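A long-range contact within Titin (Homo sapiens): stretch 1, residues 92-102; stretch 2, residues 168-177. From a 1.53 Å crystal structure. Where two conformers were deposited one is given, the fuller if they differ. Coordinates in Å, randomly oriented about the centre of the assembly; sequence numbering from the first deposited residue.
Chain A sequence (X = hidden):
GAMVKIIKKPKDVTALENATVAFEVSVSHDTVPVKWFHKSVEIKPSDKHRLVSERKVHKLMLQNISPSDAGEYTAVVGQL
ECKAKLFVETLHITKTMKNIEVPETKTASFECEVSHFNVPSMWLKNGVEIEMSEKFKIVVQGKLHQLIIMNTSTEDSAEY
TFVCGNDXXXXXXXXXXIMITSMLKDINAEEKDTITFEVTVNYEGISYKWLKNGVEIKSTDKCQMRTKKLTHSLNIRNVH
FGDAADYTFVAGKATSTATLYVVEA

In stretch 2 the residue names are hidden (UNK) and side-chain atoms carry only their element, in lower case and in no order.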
ATOM      1  N   HIS A  92      -0.691  14.173  -4.697  1.00  9.93           N
ATOM      2  CA  HIS A  92      -1.834  13.511  -5.316  1.00  9.72           C
ATOM      3  C   HIS A  92      -1.481  12.154  -5.892  1.00  9.03           C
ATOM      4  O   HIS A  92      -0.310  11.823  -6.087  1.00 10.29           O
ATOM      5  CB  HIS A  92      -2.452  14.407  -6.403  1.00 12.06           C
ATOM      6  CG  HIS A  92      -1.510  14.758  -7.516  1.00 10.57           C
ATOM      7  ND1 HIS A  92      -0.651  15.834  -7.454  1.00 11.56           N
ATOM      8  CD2 HIS A  92      -1.305  14.185  -8.728  1.00 12.09           C
ATOM      9  CE1 HIS A  92       0.046  15.909  -8.576  1.00 12.34           C
ATOM     10  NE2 HIS A  92      -0.334  14.921  -9.367  1.00 13.88           N
ATOM     11  N   ILE A  93      -2.517  11.372  -6.169  1.00  8.30           N
ATOM     12  CA  ILE A  93      -2.373  10.031  -6.723  1.00  8.61           C
ATOM     13  C   ILE A  93      -2.145  10.114  -8.231  1.00 10.51           C
ATOM     14  O   ILE A  93      -2.853  10.851  -8.923  1.00 10.33           O
ATOM     15  CB  ILE A  93      -3.644   9.211  -6.461  1.00  9.06           C
ATOM     16  CG1 ILE A  93      -3.918   9.083  -4.954  1.00 12.50           C
ATOM     17  CG2 ILE A  93      -3.543   7.833  -7.103  1.00  8.97           C
ATOM     18  CD1 ILE A  93      -2.834   8.354  -4.183  1.00 14.23           C
ATOM     19  N   THR A  94      -1.155   9.377  -8.741  1.00  8.11           N
ATOM     20  CA  THR A  94      -0.911   9.337 -10.190  1.00  8.66           C
ATOM     21  C   THR A  94      -1.210   7.979 -10.820  1.00 10.06           C
ATOM     22  O   THR A  94      -1.307   7.872 -12.035  1.00 12.46           O
ATOM     23  CB  THR A  94       0.528   9.711 -10.559  1.00  9.19           C
ATOM     24  OG1 THR A  94       1.404   8.678 -10.102  1.00 12.22           O
ATOM     25  CG2 THR A  94       0.932  11.048  -9.923  1.00  9.66           C
ATOM     26  N   LYS A  95      -1.340   6.934 -10.009  1.00  8.22           N
ATOM     27  CA  LYS A  95      -1.776   5.635 -10.507  1.00  8.26           C
ATOM     28  C   LYS A  95      -2.626   4.992  -9.419  1.00  7.96           C
ATOM     29  O   LYS A  95      -2.202   4.911  -8.267  1.00  9.68           O
ATOM     30  CB  LYS A  95      -0.588   4.735 -10.865  1.00 10.48           C
ATOM     31  CG  LYS A  95      -1.007   3.413 -11.496  1.00 14.44           C
ATOM     32  CD  LYS A  95       0.197   2.512 -11.786  1.00 24.51           C
ATOM     33  CE  LYS A  95       0.978   2.979 -13.002  1.00 39.63           C
ATOM     34  NZ  LYS A  95       2.252   2.224 -13.203  1.00 44.72           N
ATOM     35  N   THR A  96      -3.829   4.544  -9.778  1.00  8.79           N
ATOM     36  CA  THR A  96      -4.754   3.992  -8.791  1.00 11.19           C
ATOM     37  C   THR A  96      -4.543   2.511  -8.545  1.00 11.68           C
ATOM     38  O   THR A  96      -3.754   1.838  -9.216  1.00 14.05           O
ATOM     39  CB  THR A  96      -6.230   4.211  -9.192  1.00 14.21           C
ATOM     40  OG1 THR A  96      -6.533   3.435 -10.360  1.00 14.85           O
ATOM     41  CG2 THR A  96      -6.500   5.680  -9.461  1.00 13.88           C
ATOM     42  N   MET A  97      -5.282   2.012  -7.564  1.00 15.54           N
ATOM     43  CA  MET A  97      -5.171   0.631  -7.138  1.00 13.85           C
ATOM     44  C   MET A  97      -6.254  -0.218  -7.747  1.00 16.56           C
ATOM     45  O   MET A  97      -7.337   0.273  -8.078  1.00 20.84           O
ATOM     46  CB  MET A  97      -5.260   0.577  -5.629  1.00 15.10           C
ATOM     47  CG  MET A  97      -4.280   1.533  -5.009  1.00 16.08           C
ATOM     48  SD  MET A  97      -3.957   1.100  -3.317  1.00 18.54           S
ATOM     49  CE  MET A  97      -5.493   1.657  -2.570  1.00 12.20           C
ATOM     50  N   LYS A  98      -5.946  -1.498  -7.895  1.00 13.68           N
ATOM     51  CA  LYS A  98      -6.834  -2.433  -8.555  1.00 15.53           C
ATOM     52  C   LYS A  98      -7.610  -3.269  -7.545  1.00 14.36           C
ATOM     53  O   LYS A  98      -7.033  -3.827  -6.608  1.00 14.90           O
ATOM     54  CB  LYS A  98      -6.028  -3.372  -9.457  1.00 19.93           C
ATOM     55  CG  LYS A  98      -5.274  -2.673 -10.580  1.00 34.35           C
ATOM     56  CD  LYS A  98      -6.227  -1.929 -11.505  1.00 47.36           C
ATOM     57  CE  LYS A  98      -7.255  -2.862 -12.141  1.00 54.88           C
ATOM     58  NZ  LYS A  98      -6.621  -3.967 -12.917  1.00 56.62           N
ATOM     59  N   ASN A  99      -8.917  -3.385  -7.755  1.00 12.96           N
ATOM     60  CA  ASN A  99      -9.694  -4.387  -7.033  1.00 13.32           C
ATOM     61  C   ASN A  99      -9.173  -5.770  -7.390  1.00 15.82           C
ATOM     62  O   ASN A  99      -8.916  -6.058  -8.567  1.00 17.48           O
ATOM     63  CB  ASN A  99     -11.170  -4.326  -7.424  1.00 12.45           C
ATOM     64  CG  ASN A  99     -11.817  -2.999  -7.089  1.00 17.41           C
ATOM     65  OD1 ASN A  99     -11.420  -2.305  -6.147  1.00 14.19           O
ATOM     66  ND2 ASN A  99     -12.836  -2.637  -7.865  1.00 23.68           N
ATOM     67  N   ILE A 100      -9.044  -6.635  -6.389  1.00 12.83           N
ATOM     68  CA  ILE A 100      -8.509  -7.975  -6.611  1.00 13.37           C
ATOM     69  C   ILE A 100      -9.286  -9.075  -5.897  1.00 13.16           C
ATOM     70  O   ILE A 100      -9.891  -8.834  -4.851  1.00 12.82           O
ATOM     71  CB  ILE A 100      -7.047  -8.063  -6.167  1.00 16.09           C
ATOM     72  CG1 ILE A 100      -6.887  -7.473  -4.765  1.00 15.10           C
ATOM     73  CG2 ILE A 100      -6.145  -7.357  -7.175  1.00 21.27           C
ATOM     74  CD1 ILE A 100      -5.508  -7.692  -4.149  1.00 16.89           C
ATOM     75  N   GLU A 101      -9.269 -10.275  -6.484  1.00 12.25           N
ATOM     76  CA  GLU A 101      -9.753 -11.492  -5.850  1.00 14.17           C
ATOM     77  C   GLU A 101      -8.554 -12.398  -5.644  1.00 14.87           C
ATOM     78  O   GLU A 101      -7.779 -12.624  -6.581  1.00 17.96           O
ATOM     79  CB  GLU A 101     -10.747 -12.224  -6.741  1.00 19.33           C
ATOM     80  CG  GLU A 101     -12.046 -11.510  -6.995  1.00 27.68           C
ATOM     81  CD  GLU A 101     -13.017 -12.425  -7.710  1.00 43.28           C
ATOM     82  OE1 GLU A 101     -12.581 -13.523  -8.122  1.00 48.27           O
ATOM     83  OE2 GLU A 101     -14.201 -12.060  -7.848  1.00 50.42           O
ATOM     84  N   VAL A 102      -8.405 -12.923  -4.428  1.00 11.23           N
ATOM     85  CA  VAL A 102      -7.253 -13.742  -4.066  1.00 12.82           C
ATOM     86  C   VAL A 102      -7.742 -14.963  -3.305  1.00 11.33           C
ATOM     87  O   VAL A 102      -8.529 -14.831  -2.363  1.00 12.23           O
ATOM     88  CB  VAL A 102      -6.288 -12.965  -3.152  1.00 11.84           C
ATOM     89  CG1 VAL A 102      -5.105 -13.833  -2.782  1.00 12.97           C
ATOM     90  CG2 VAL A 102      -5.783 -11.717  -3.847  1.00 18.12           C
ATOM     91  N   UNK A 168      -7.005  10.566  -1.764  1.00 11.50           N
ATOM     92  CA  UNK A 168      -6.941   9.175  -1.333  1.00 12.08           C
ATOM     93  C   UNK A 168      -7.429   8.272  -2.448  1.00 12.04           C
ATOM     94  O   UNK A 168      -8.145   8.710  -3.344  1.00 15.52           O
ATOM     95  c   UNK A 168      -9.220   9.092  -0.140  1.00 21.91           C
ATOM     96  n   UNK A 168     -10.866   7.751   1.052  1.00 26.81           N
ATOM     97  o   UNK A 168      -9.610   9.203   2.225  1.00 30.09           O
ATOM     98  c   UNK A 168      -7.720   8.955  -0.032  1.00 15.31           C
ATOM     99  c   UNK A 168      -9.923   8.686   1.151  1.00 28.69           C
ATOM    100  N   UNK A 169      -7.007   7.017  -2.404  1.00 11.60           N
ATOM    101  CA  UNK A 169      -7.405   6.032  -3.399  1.00 13.21           C
ATOM    102  C   UNK A 169      -7.776   4.742  -2.673  1.00 12.49           C
ATOM    103  O   UNK A 169      -7.129   4.371  -1.696  1.00 12.66           O
ATOM    104  c   UNK A 169      -6.279   5.803  -4.454  1.00 11.88           C
ATOM    105  c   UNK A 169      -4.981   5.307  -3.809  1.00 13.64           C
ATOM    106  c   UNK A 169      -6.747   4.867  -5.562  1.00 12.59           C
ATOM    107  N   UNK A 170      -8.831   4.080  -3.131  1.00 12.42           N
ATOM    108  CA  UNK A 170      -9.275   2.845  -2.489  1.00 11.25           C
ATOM    109  C   UNK A 170      -9.478   1.722  -3.500  1.00  8.98           C
ATOM    110  O   UNK A 170      -9.723   1.962  -4.690  1.00 10.73           O
ATOM    111  o   UNK A 170     -10.425   4.026  -0.677  1.00 14.55           O
ATOM    112  c   UNK A 170     -10.581   3.060  -1.710  1.00 11.67           C
ATOM    113  N   UNK A 171      -9.399   0.492  -3.005  1.00  9.25           N
ATOM    114  CA  UNK A 171      -9.740  -0.681  -3.798  1.00  8.71           C
ATOM    115  C   UNK A 171     -10.163  -1.785  -2.854  1.00  9.48           C
ATOM    116  O   UNK A 171      -9.857  -1.739  -1.661  1.00 11.18           O
ATOM    117  c   UNK A 171      -8.554  -1.131  -4.668  1.00  9.80           C
ATOM    118  N   UNK A 172     -10.851  -2.789  -3.381  1.00  9.79           N
ATOM    119  CA  UNK A 172     -11.338  -3.879  -2.546  0.50 10.20           C
ATOM    120  C   UNK A 172     -10.577  -5.173  -2.759  1.00  8.63           C
ATOM    121  O   UNK A 172     -10.111  -5.468  -3.864  1.00 11.74           O
ATOM    122  o   UNK A 172     -12.999  -4.614  -4.150  0.50 11.29           O
ATOM    123  c   UNK A 172     -12.818  -4.177  -2.796  0.50 11.42           C
ATOM    124  c   UNK A 172     -13.649  -2.941  -2.530  0.50  4.12           C
ATOM    125  N   UNK A 173     -10.453  -5.933  -1.681  1.00  7.77           N
ATOM    126  CA  UNK A 173      -9.947  -7.297  -1.709  1.00  9.82           C
ATOM    127  C   UNK A 173     -11.117  -8.221  -1.423  1.00  9.79           C
ATOM    128  O   UNK A 173     -11.861  -8.024  -0.449  1.00 10.05           O
ATOM    129  c   UNK A 173      -7.835  -9.560  -1.628  1.00 13.86           C
ATOM    130  c   UNK A 173      -8.881  -7.499  -0.633  1.00 10.28           C
ATOM    131  c   UNK A 173      -7.477  -9.021   0.762  1.00 12.70           C
ATOM    132  c   UNK A 173      -8.460  -8.955  -0.390  1.00 10.87           C
ATOM    133  N   UNK A 174     -11.294  -9.215  -2.285  1.00  9.26           N
ATOM    134  CA  UNK A 174     -12.227 -10.297  -2.042  1.00 10.17           C
ATOM    135  C   UNK A 174     -11.438 -11.597  -1.928  1.00 11.04           C
ATOM    136  O   UNK A 174     -10.813 -12.024  -2.887  1.00 12.15           O
ATOM    137  o   UNK A 174     -13.896  -9.153  -3.382  1.00 16.57           O
ATOM    138  c   UNK A 174     -13.234 -10.416  -3.192  1.00 11.56           C
ATOM    139  c   UNK A 174     -14.255 -11.498  -2.899  1.00 14.24           C
ATOM    140  N   UNK A 175     -11.438 -12.199  -0.746  1.00  9.58           N
ATOM    141  CA  UNK A 175     -10.733 -13.458  -0.520  1.00 10.58           C
ATOM    142  C   UNK A 175     -11.668 -14.625  -0.840  1.00 10.96           C
ATOM    143  O   UNK A 175     -12.736 -14.759  -0.241  1.00 16.40           O
ATOM    144  c   UNK A 175     -10.216 -13.543   0.916  1.00 10.42           C
ATOM    145  c   UNK A 175      -9.302 -12.366   1.195  1.00 13.28           C
ATOM    146  c   UNK A 175      -9.461 -14.856   1.136  1.00 11.77           C
ATOM    147  N   UNK A 176     -11.267 -15.448  -1.800  1.00  8.83           N
ATOM    148  CA  UNK A 176     -12.144 -16.474  -2.353  1.00 10.79           C
ATOM    149  C   UNK A 176     -11.874 -17.854  -1.760  1.00  9.71           C
ATOM    150  O   UNK A 176     -10.748 -18.162  -1.352  1.00 10.14           O
ATOM    151  o   UNK A 176     -10.657 -16.677  -4.251  1.00 12.83           O
ATOM    152  c   UNK A 176     -12.564 -15.222  -4.499  1.00 13.24           C
ATOM    153  c   UNK A 176     -12.029 -16.515  -3.888  1.00  9.82           C
ATOM    154  N   UNK A 177     -12.907 -18.698  -1.692  1.00  8.83           N
ATOM    155  CA  UNK A 177     -12.781 -19.971  -0.976  1.00  8.79           C
ATOM    156  C   UNK A 177     -12.066 -21.050  -1.774  1.00  8.02           C
ATOM    157  O   UNK A 177     -12.323 -21.206  -2.973  1.00 10.13           O
ATOM    158  c   UNK A 177     -14.300 -18.417  -2.089  1.00  9.66           C
ATOM    159  c   UNK A 177     -14.987 -19.744  -1.868  1.00  8.05           C
ATOM    160  c   UNK A 177     -14.239 -20.380  -0.737  1.00 10.09           C
TER
HETATM  161  O   HOH W   1      -8.369   2.497  -7.061  1.00 18.01           O
HETATM  162  O   HOH W   2     -11.107   0.463  -6.782  1.00 28.37           O
HETATM  163  O   HOH W   3     -12.390  -7.286  -4.890  1.00 14.52           O

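Position 168 has five side-chain atoms: a run of three carbons, the last bearing one oxygen and one nitrogen. Its CA-to-CB bond points away from stretch 1, so it meets that stretch through backbone, its C lying 4.4 Å from Ile93 CG1. That terminal amide on a two-carbon spacer is Gln168.

Position 169 carries three carbons, one bearing the other two, and points toward stretch 1, where its branch carbons meet Ile93, Thr96 and Met97. The beta-branched, all-carbon fork is Val169. Ile93 CD1 lies 3.7 Å from Val169 CG1, Thr96 CB lies 3.7 Å from Val169 CG2, and Met97 CE comes within 3.9 Å of Val169 CG1; the three partners of this buried side chain precede the paired strand 100-102.

At 170 there is one carbon and then one oxygen, pointing away: Ser170. Its hydroxyl is hydrogen-bonded elsewhere in the structure, while water 1 lies 2.8 Å from Ser170 O and 2.7 Å from Met97 O and so sits between the two carbonyls.

Position 171 has a single side-chain carbon. It points toward stretch 1, its CB 3.8 Å from Met97 CB, 3.7 Å from Lys98 O and 3.4 Å from Asn99 OD1, so a lone methyl packs against all three. That is the signature of Ala171.

At 172 one carbon holds an oxygen and a carbon, and the side-chain oxygen lies near Asn99 OD1. The branch identifies Thr172. Its backbone N donates to Asn99 OD1 at 2.9 Å, and Ile100 N donates to Thr172 O at 3.0 Å. An amide side chain thus takes the first rung of the ladder, and backbone takes the next.

Position 173 shows four carbons forked at the second, and a terminal carbon of the fork lies near Ile100 CG1 and Val102 CG2: hence Leu173. It is paired with Ile100, and Leu173 CD1 lies 3.9 Å from Ile100 CG1 and 3.7 Å from Val102 CG2.

Position 174 again has one carbon bearing an oxygen and a carbon. It shares a face with Glu101, whose CG is 4.1 Å from its CB. This is Thr174. Its N donates to Ile100 O at 2.9 Å, and its O accepts from Val102 N at 3.0 Å.

At 175 one carbon bears two more, paired with Val102 on the face of Ile100 and Leu173. Its CA approaches Val102 O to 3.2 Å, a CA-H...O contact. The fork gives Val175.

Position 176 has one carbon with an oxygen and a carbon, the latter near Glu101 OE1, so it is Thr176. Its N donates to Val102 O at 2.9 Å, while Thr176 CG2 is 4.0 Å from Glu101 OE1.

Position 177 has three carbons closing a ring onto the backbone N and makes no contact with stretch 1. The ring makes it Pro177, whose N has no hydrogen to donate.

The contact works in two parts. Ile93, Thr96 and Met97 pack on Val169 and Ala171 ahead of the paired strand in sequence; from Ile100 onward a parallel ladder takes over, each strand offering alternate residues, with apolar side chains on one face and Glu101 and Thr174 on the other.

Stretch 2 (168-177) QVSATLTVTP
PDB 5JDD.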